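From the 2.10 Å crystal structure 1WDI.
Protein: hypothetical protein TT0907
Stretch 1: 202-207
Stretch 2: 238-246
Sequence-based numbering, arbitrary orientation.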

# COMPACT_ATOMS: atom_id res chain seq x y z
N VAL A 202 -15.59 -16.00 -2.70
CA VAL A 202 -14.57 -15.32 -1.91
C VAL A 202 -14.94 -13.85 -1.82
O VAL A 202 -15.15 -13.19 -2.83
N GLU A 203 -15.04 -13.34 -0.60
CA GLU A 203 -15.38 -11.94 -0.41
C GLU A 203 -14.23 -11.06 -0.86
O GLU A 203 -13.06 -11.39 -0.62
N LEU A 204 -14.55 -9.96 -1.51
CA LEU A 204 -13.55 -9.02 -1.98
C LEU A 204 -13.85 -7.70 -1.28
O LEU A 204 -14.80 -7.00 -1.64
N ARG A 205 -13.06 -7.38 -0.26
CA ARG A 205 -13.26 -6.16 0.52
C ARG A 205 -12.11 -5.18 0.35
O ARG A 205 -10.95 -5.59 0.29
N PHE A 206 -12.42 -3.88 0.29
CA PHE A 206 -11.39 -2.87 0.11
C PHE A 206 -11.35 -1.77 1.18
O PHE A 206 -12.36 -1.11 1.45
N LEU A 207 -10.19 -1.58 1.79
CA LEU A 207 -10.03 -0.50 2.76
C LEU A 207 -9.27 0.59 2.01
O LEU A 207 -8.76 0.35 0.90
N GLU A 238 -18.70 -1.25 6.10
CA GLU A 238 -19.03 -2.58 5.59
C GLU A 238 -17.83 -3.53 5.69
O GLU A 238 -18.00 -4.73 5.89
N VAL A 239 -16.63 -2.98 5.54
CA VAL A 239 -15.42 -3.79 5.62
C VAL A 239 -15.15 -4.21 7.06
O VAL A 239 -14.90 -5.38 7.34
N ALA A 240 -15.20 -3.25 7.98
CA ALA A 240 -14.98 -3.56 9.38
C ALA A 240 -16.00 -4.60 9.81
O ALA A 240 -15.67 -5.59 10.47
N GLU A 241 -17.25 -4.39 9.41
CA GLU A 241 -18.31 -5.33 9.76
C GLU A 241 -18.08 -6.72 9.17
O GLU A 241 -18.31 -7.73 9.84
N ALA A 242 -17.62 -6.78 7.93
CA ALA A 242 -17.38 -8.06 7.26
C ALA A 242 -16.21 -8.83 7.90
O ALA A 242 -16.25 -10.06 8.00
N VAL A 243 -15.18 -8.11 8.32
CA VAL A 243 -14.02 -8.73 8.94
C VAL A 243 -14.38 -9.30 10.31
O VAL A 243 -14.00 -10.42 10.65
N ASN A 244 -15.11 -8.52 11.10
CA ASN A 244 -15.49 -8.98 12.43
C ASN A 244 -16.47 -10.14 12.39
O ASN A 244 -16.37 -11.07 13.19
N ARG A 245 -17.41 -10.11 11.46
CA ARG A 245 -18.37 -11.20 11.35
C ARG A 245 -17.63 -12.47 10.90
O ARG A 245 -17.90 -13.57 11.39
N ALA A 246 -16.68 -12.32 9.99
CA ALA A 246 -15.91 -13.47 9.51
C ALA A 246 -15.15 -14.12 10.67
O ALA A 246 -15.14 -15.34 10.82

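Packing of strand 203-207 against helix 238-246, which run at 131° to each other with axes 8.4 Å apart at closest approach; the contact buries 310 Å² in total, both sides summed. The backbones come nearest at R205 and V239, whose CA atoms lie 6.0 Å apart. Along the strand, the CA-to-CB bonds of E203 and R205 point toward the helix, while that of F206 points away and L204 is out of reach. On the helix, A242 and R245 point toward the strand, and E238 and V239 sideways.

Van der Waals contacts centre on V239, A242 and R205. V239 (chi1 t) and R205 supply the largest covered areas. V239 CG2 lies 3.4 Å from the backbone atom F206 O and 4.2 Å from R205 CB, so this methyl packs against the strand at both residues. R205 (chi1 m, chi2 m, chi3 t) bends at its first two torsions and then extends past A242, whose CB lies 3.4 Å from R205 NE, over one face of the guanidinium. E238 O covers the same face, 4.1 Å from R205 NH1. A242 CB also meets the carboxylate of E203, at 3.8 Å from E203 OE1.

The salt bridge is within the strand, between two residues whose side chains extend on the same side. E203 (chi1 m, chi2 t) presents OE1 to two donors of R205, with hydrogen bonds of 2.7 Å from R205 NH2 and 2.8 Å from R205 NE; the paired guanidinium lies beside A242. No direct hydrogen bond joins strand to helix. E238 (chi1 p, chi2 t) has the opposite charge to R205, but at 4.2 Å between R205 NH1 and E238 OE1 the pair is beyond a salt bridge. R245 (chi1 t, chi2 t, chi3 p) brings a like charge close, with its NH2 4.2 Å from R205 NH2; the R205 atom lies at the edge of the R245 guanidinium, near its plane.

Three waters make the polar links that the side chains do not make directly. Water 1 donates to E203 OE2 (2.8 Å) and to the helix carbonyl A242 O (2.7 Å). Water 2 donates to E203 OE2 (2.9 Å) and accepts from R245 NH2 (2.9 Å), connecting the carboxylate to the second arginine. Water 3 accepts from R205 NH1 (2.8 Å) and donates to E238 OE1 (2.6 Å), bridging the separated charges.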

# COMPACT_ATOMS: atom_id res chain seq x y z
CB VAL A 202 -13.16 -15.46 -2.54
CG1 VAL A 202 -12.17 -14.56 -1.81
CG2 VAL A 202 -12.70 -16.91 -2.45
CB GLU A 203 -15.71 -11.66 1.05
CG GLU A 203 -16.95 -12.36 1.55
CD GLU A 203 -17.38 -11.88 2.92
OE1 GLU A 203 -17.19 -10.68 3.21
OE2 GLU A 203 -17.91 -12.70 3.70
CB LEU A 204 -13.66 -8.87 -3.51
CG LEU A 204 -13.55 -10.17 -4.32
CD1 LEU A 204 -13.73 -9.86 -5.80
CD2 LEU A 204 -12.20 -10.85 -4.08
CB ARG A 205 -13.42 -6.51 2.00
CG ARG A 205 -14.48 -7.55 2.29
CD ARG A 205 -15.89 -7.02 2.03
NE ARG A 205 -16.89 -8.01 2.41
CZ ARG A 205 -18.19 -7.75 2.51
NH1 ARG A 205 -18.65 -6.53 2.25
NH2 ARG A 205 -19.03 -8.71 2.87
CB PHE A 206 -11.56 -2.19 -1.26
CG PHE A 206 -11.49 -3.13 -2.44
CD1 PHE A 206 -12.52 -4.02 -2.70
CD2 PHE A 206 -10.39 -3.11 -3.28
CE1 PHE A 206 -12.46 -4.88 -3.80
CE2 PHE A 206 -10.31 -3.97 -4.38
CZ PHE A 206 -11.35 -4.86 -4.64
CB LEU A 207 -9.27 -0.95 4.01
CG LEU A 207 -7.93 -1.68 3.90
CD1 LEU A 207 -6.82 -0.70 3.55
CD2 LEU A 207 -7.64 -2.35 5.24
CB GLU A 238 -19.50 -2.50 4.13
CG GLU A 238 -18.42 -2.04 3.16
CD GLU A 238 -18.96 -1.71 1.78
OE1 GLU A 238 -19.44 -2.63 1.07
OE2 GLU A 238 -18.91 -0.52 1.40
CB VAL A 239 -14.19 -3.02 5.07
CG1 VAL A 239 -12.92 -3.83 5.29
CG2 VAL A 239 -14.38 -2.75 3.58
CB ALA A 240 -15.13 -2.30 10.23
CB GLU A 241 -19.67 -4.77 9.30
CG GLU A 241 -20.85 -5.70 9.56
CD GLU A 241 -22.18 -5.02 9.31
OE1 GLU A 241 -22.27 -4.20 8.37
OE2 GLU A 241 -23.15 -5.33 10.03
CB ALA A 242 -17.10 -7.84 5.78
CB VAL A 243 -12.85 -7.73 9.08
CG1 VAL A 243 -11.78 -8.28 10.01
CG2 VAL A 243 -12.24 -7.45 7.71
CB ASN A 244 -16.05 -7.81 13.25
CG ASN A 244 -15.03 -6.72 13.45
OD1 ASN A 244 -13.84 -6.99 13.61
ND2 ASN A 244 -15.48 -5.47 13.44
CB ARG A 245 -19.48 -10.84 10.35
CG ARG A 245 -20.57 -11.89 10.17
CD ARG A 245 -21.87 -11.27 9.65
NE ARG A 245 -21.61 -10.33 8.56
CZ ARG A 245 -21.37 -10.68 7.30
NH1 ARG A 245 -21.38 -11.96 6.95
NH2 ARG A 245 -21.09 -9.75 6.40
CB ALA A 246 -14.93 -13.04 8.42
O HOH W 1 -17.82 -11.39 6.21
O HOH W 2 -20.42 -11.42 4.13
O HOH W 3 -17.56 -4.45 0.72